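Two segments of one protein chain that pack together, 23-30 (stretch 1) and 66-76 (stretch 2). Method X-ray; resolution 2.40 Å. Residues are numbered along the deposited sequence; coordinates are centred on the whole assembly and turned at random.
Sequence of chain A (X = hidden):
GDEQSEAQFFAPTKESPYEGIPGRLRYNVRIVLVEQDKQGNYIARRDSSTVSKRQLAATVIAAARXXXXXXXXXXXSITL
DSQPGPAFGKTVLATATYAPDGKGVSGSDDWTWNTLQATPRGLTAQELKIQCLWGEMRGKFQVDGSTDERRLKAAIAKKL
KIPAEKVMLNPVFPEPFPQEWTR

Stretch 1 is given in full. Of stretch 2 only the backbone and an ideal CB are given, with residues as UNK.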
# COMPACT_ATOMS: atom_id res chain seq x y z
N GLY A 23 0.29 -12.80 24.97
CA GLY A 23 0.21 -11.49 25.62
C GLY A 23 0.68 -10.33 24.76
O GLY A 23 1.04 -9.27 25.29
N ARG A 24 0.71 -10.50 23.45
CA ARG A 24 1.21 -9.47 22.55
C ARG A 24 0.42 -9.51 21.25
O ARG A 24 0.81 -10.20 20.30
CB ARG A 24 2.72 -9.66 22.33
CG ARG A 24 3.38 -8.49 21.65
CD ARG A 24 4.84 -8.39 21.97
NE ARG A 24 5.36 -7.15 21.40
CZ ARG A 24 5.49 -6.02 22.08
NH1 ARG A 24 5.22 -5.97 23.37
NH2 ARG A 24 5.92 -4.92 21.47
N LEU A 25 -0.70 -8.80 21.25
CA LEU A 25 -1.60 -8.70 20.12
C LEU A 25 -1.01 -7.84 19.01
O LEU A 25 -0.62 -6.69 19.24
CB LEU A 25 -2.97 -8.12 20.57
CG LEU A 25 -4.00 -7.76 19.44
CD1 LEU A 25 -4.72 -8.98 18.94
CD2 LEU A 25 -5.02 -6.76 19.94
N ARG A 26 -0.96 -8.42 17.80
CA ARG A 26 -0.55 -7.75 16.58
C ARG A 26 -1.80 -7.42 15.75
O ARG A 26 -2.72 -8.23 15.67
CB ARG A 26 0.43 -8.61 15.80
CG ARG A 26 0.97 -7.95 14.56
CD ARG A 26 2.02 -8.81 13.89
NE ARG A 26 2.48 -8.16 12.66
CZ ARG A 26 3.65 -8.39 12.08
NH1 ARG A 26 4.48 -9.29 12.58
NH2 ARG A 26 3.99 -7.73 10.99
N TYR A 27 -1.86 -6.22 15.16
CA TYR A 27 -2.99 -5.87 14.32
C TYR A 27 -2.47 -5.47 12.98
O TYR A 27 -1.67 -4.54 12.88
CB TYR A 27 -3.84 -4.79 14.97
CG TYR A 27 -5.28 -4.78 14.50
CD1 TYR A 27 -6.18 -5.75 14.92
CD2 TYR A 27 -5.75 -3.76 13.68
CE1 TYR A 27 -7.52 -5.73 14.51
CE2 TYR A 27 -7.08 -3.73 13.27
CZ TYR A 27 -7.97 -4.70 13.70
OH TYR A 27 -9.29 -4.63 13.31
N ASN A 28 -2.84 -6.23 11.94
CA ASN A 28 -2.36 -5.98 10.57
C ASN A 28 -3.45 -5.32 9.78
O ASN A 28 -4.60 -5.79 9.78
CB ASN A 28 -1.86 -7.25 9.89
CG ASN A 28 -0.81 -7.97 10.69
OD1 ASN A 28 0.23 -7.42 11.03
ND2 ASN A 28 -1.09 -9.22 11.05
N VAL A 29 -3.11 -4.19 9.14
CA VAL A 29 -4.08 -3.40 8.39
C VAL A 29 -3.55 -3.01 7.02
O VAL A 29 -2.41 -2.57 6.88
CB VAL A 29 -4.52 -2.12 9.20
CG1 VAL A 29 -5.64 -1.37 8.48
CG2 VAL A 29 -4.95 -2.47 10.62
N ARG A 30 -4.43 -3.12 6.01
CA ARG A 30 -4.19 -2.64 4.63
C ARG A 30 -5.07 -1.43 4.44
O ARG A 30 -6.27 -1.48 4.74
CB ARG A 30 -4.49 -3.70 3.58
CG ARG A 30 -3.70 -4.99 3.75
CD ARG A 30 -3.73 -5.77 2.45
NE ARG A 30 -2.75 -5.25 1.48
CZ ARG A 30 -1.56 -5.81 1.26
NH1 ARG A 30 -1.20 -6.91 1.89
NH2 ARG A 30 -0.74 -5.28 0.36
N UNK A 66 -3.12 5.36 15.18
CA UNK A 66 -4.57 5.25 15.33
C UNK A 66 -4.98 3.84 15.76
O UNK A 66 -5.66 3.69 16.76
CB UNK A 66 -5.27 5.62 14.02
N UNK A 67 -4.56 2.82 15.02
CA UNK A 67 -4.92 1.44 15.29
C UNK A 67 -4.35 0.91 16.59
O UNK A 67 -5.03 0.12 17.24
CB UNK A 67 -4.46 0.55 14.13
N UNK A 68 -3.16 1.36 16.99
CA UNK A 68 -2.54 0.94 18.25
C UNK A 68 -3.43 1.39 19.43
O UNK A 68 -3.76 0.58 20.30
CB UNK A 68 -1.13 1.52 18.38
N UNK A 69 -3.91 2.63 19.38
CA UNK A 69 -4.80 3.25 20.34
C UNK A 69 -6.21 2.61 20.31
O UNK A 69 -6.71 2.20 21.36
CB UNK A 69 -4.89 4.75 20.06
N UNK A 70 -6.82 2.51 19.14
CA UNK A 70 -8.17 2.02 18.95
C UNK A 70 -8.32 0.53 19.23
O UNK A 70 -9.29 0.15 19.89
CB UNK A 70 -8.62 2.32 17.52
N UNK A 71 -7.40 -0.31 18.75
CA UNK A 71 -7.53 -1.75 18.98
C UNK A 71 -6.76 -2.23 20.22
O UNK A 71 -6.83 -3.43 20.54
CB UNK A 71 -7.04 -2.51 17.75
N UNK A 72 -6.05 -1.32 20.92
CA UNK A 72 -5.25 -1.66 22.09
C UNK A 72 -4.26 -2.77 21.72
O UNK A 72 -4.15 -3.78 22.41
CB UNK A 72 -6.14 -2.09 23.25
N UNK A 73 -3.60 -2.59 20.57
CA UNK A 73 -2.64 -3.56 20.08
C UNK A 73 -1.22 -3.22 20.56
O UNK A 73 -0.87 -2.05 20.65
CB UNK A 73 -2.69 -3.62 18.55
N UNK A 74 -0.41 -4.24 20.84
CA UNK A 74 0.98 -4.04 21.23
C UNK A 74 1.85 -3.76 19.98
O UNK A 74 2.87 -3.07 20.05
CB UNK A 74 1.50 -5.26 21.99
N UNK A 75 1.42 -4.30 18.84
CA UNK A 75 2.11 -4.19 17.55
C UNK A 75 1.08 -3.92 16.47
O UNK A 75 0.03 -4.57 16.45
CB UNK A 75 2.91 -5.46 17.23
N UNK A 76 1.41 -2.99 15.55
CA UNK A 76 0.52 -2.66 14.44
C UNK A 76 1.33 -2.55 13.16
O UNK A 76 2.28 -1.78 13.09
CB UNK A 76 -0.24 -1.36 14.71

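Position 66 begins the visible helix, and its ideal CB has nothing of stretch 1 within 5.5 Å; the contact sets no preference. It is Tyr66, which makes no contact here.

At position 67 the CA-to-CB bond points toward stretch 1, with the ideal CB 4.5 Å from Tyr27 CD2 and 4.7 Å from Val29 CG2. An aromatic ring and a branched aliphatic group invite a leucine, methionine, phenylalanine or tyrosine. The residue is Tyr67 (chi1 m). Val29 CG2 lies 3.9 Å from the centroid of the Tyr67 ring (CG to CZ), 7° off its normal, a CH-pi contact over one face. The Tyr27 and Tyr67 rings are near parallel (27°) but slid apart, so they barely overlap.

Position 68 points away, and 69 and 70 reach nothing of stretch 1, so many residues would serve. They are Ala68, Gln69 and Glu70.

Position 71 points toward stretch 1, its ideal CB 4.3 Å from Tyr27 CG. A side chain with aliphatic carbon beyond CB could cover that ring, for instance leucine, methionine, glutamine, lysine or arginine. Lys71 (chi1 and chi2 both m) sets its CG 3.6 Å from the centroid of the Tyr27 ring (CG to CZ), 14° off the normal, so its aliphatic part makes the CH-pi contact.

Position 72 leaves helical geometry with phi 55°, which suits glycine, asparagine or aspartate, though others tolerate it. It is Arg72, poorly ordered, its end leading away.

Position 73 points sideways, its ideal CB 3.8 Å from Leu25 O and 3.9 Å from Tyr27 CB. Such close neighbours favour a small residue. Ala73 CB packs at 3.9 Å from Tyr27 CB and 4.1 Å from Leu25 CD2.

At position 74 the CB points toward stretch 1, 3.7 Å from Arg24 CG and 3.8 Å from Leu25 O; alanine or serine would fit. Ala74 CB lies over one face of the Arg24 guanidinium, while Ala74 N donates to Leu25 O (2.9 Å).

Position 75 pairs with Arg26 in a parallel bridge. Its N donates to Leu25 O (3.2 Å) and its O accepts from Tyr27 N (2.8 Å). The ideal CB, 4.1 Å from Arg26 CG, shares that residue's sheet face, where valine, isoleucine or threonine would suit the extended backbone. Val75 (chi1 t) brings CG2 to 3.6 Å from Arg24 NE.

Position 76 bridges Tyr27 on the other face, its CA 3.3 Å from Tyr27 O in a CA-H...O contact. A beta-branched residue again fits, and Val76 CG2 approaches Tyr27 CB at 4.4 Å.

Stretch 2, residues 66-76: YYAQEKRAAVV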
# COMPACT_ATOMS: atom_id res chain seq x y z
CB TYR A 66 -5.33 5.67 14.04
CG TYR A 66 -6.80 5.25 14.06
CD1 TYR A 66 -7.70 5.83 14.96
CD2 TYR A 66 -7.26 4.21 13.25
CE1 TYR A 66 -9.02 5.37 15.06
CE2 TYR A 66 -8.57 3.76 13.33
CZ TYR A 66 -9.45 4.33 14.24
OH TYR A 66 -10.74 3.87 14.31
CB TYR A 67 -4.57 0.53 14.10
CG TYR A 67 -5.58 0.65 12.99
CD1 TYR A 67 -6.84 0.07 13.10
CD2 TYR A 67 -5.30 1.38 11.84
CE1 TYR A 67 -7.79 0.20 12.09
CE2 TYR A 67 -6.25 1.56 10.84
CZ TYR A 67 -7.48 0.93 10.95
OH TYR A 67 -8.38 1.01 9.93
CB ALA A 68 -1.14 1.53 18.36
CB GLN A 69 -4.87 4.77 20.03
CG GLN A 69 -5.96 5.59 20.74
CD GLN A 69 -5.47 6.36 21.94
OE1 GLN A 69 -4.40 6.99 21.93
NE2 GLN A 69 -6.29 6.35 23.00
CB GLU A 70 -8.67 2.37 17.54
CG GLU A 70 -10.00 1.73 17.14
CD GLU A 70 -11.20 1.97 18.04
OE1 GLU A 70 -11.43 3.13 18.46
OE2 GLU A 70 -11.96 1.01 18.27
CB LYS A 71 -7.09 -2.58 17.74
CG LYS A 71 -7.71 -2.15 16.42
CD LYS A 71 -9.20 -2.29 16.30
CE LYS A 71 -9.72 -1.55 15.10
NZ LYS A 71 -11.16 -1.82 14.87
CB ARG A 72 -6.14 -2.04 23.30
CG ARG A 72 -6.99 -0.89 23.84
CD ARG A 72 -7.90 -1.37 24.96
NE ARG A 72 -7.77 -0.57 26.18
CZ ARG A 72 -6.98 -0.88 27.21
NH1 ARG A 72 -6.23 -1.98 27.17
NH2 ARG A 72 -6.93 -0.10 28.28
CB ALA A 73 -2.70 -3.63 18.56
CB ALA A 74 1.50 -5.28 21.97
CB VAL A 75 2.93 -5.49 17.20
CG1 VAL A 75 3.84 -5.27 15.98
CG2 VAL A 75 3.73 -5.98 18.38
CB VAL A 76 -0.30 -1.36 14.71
CG1 VAL A 76 -1.19 -1.01 13.52
CG2 VAL A 76 -1.13 -1.48 15.97
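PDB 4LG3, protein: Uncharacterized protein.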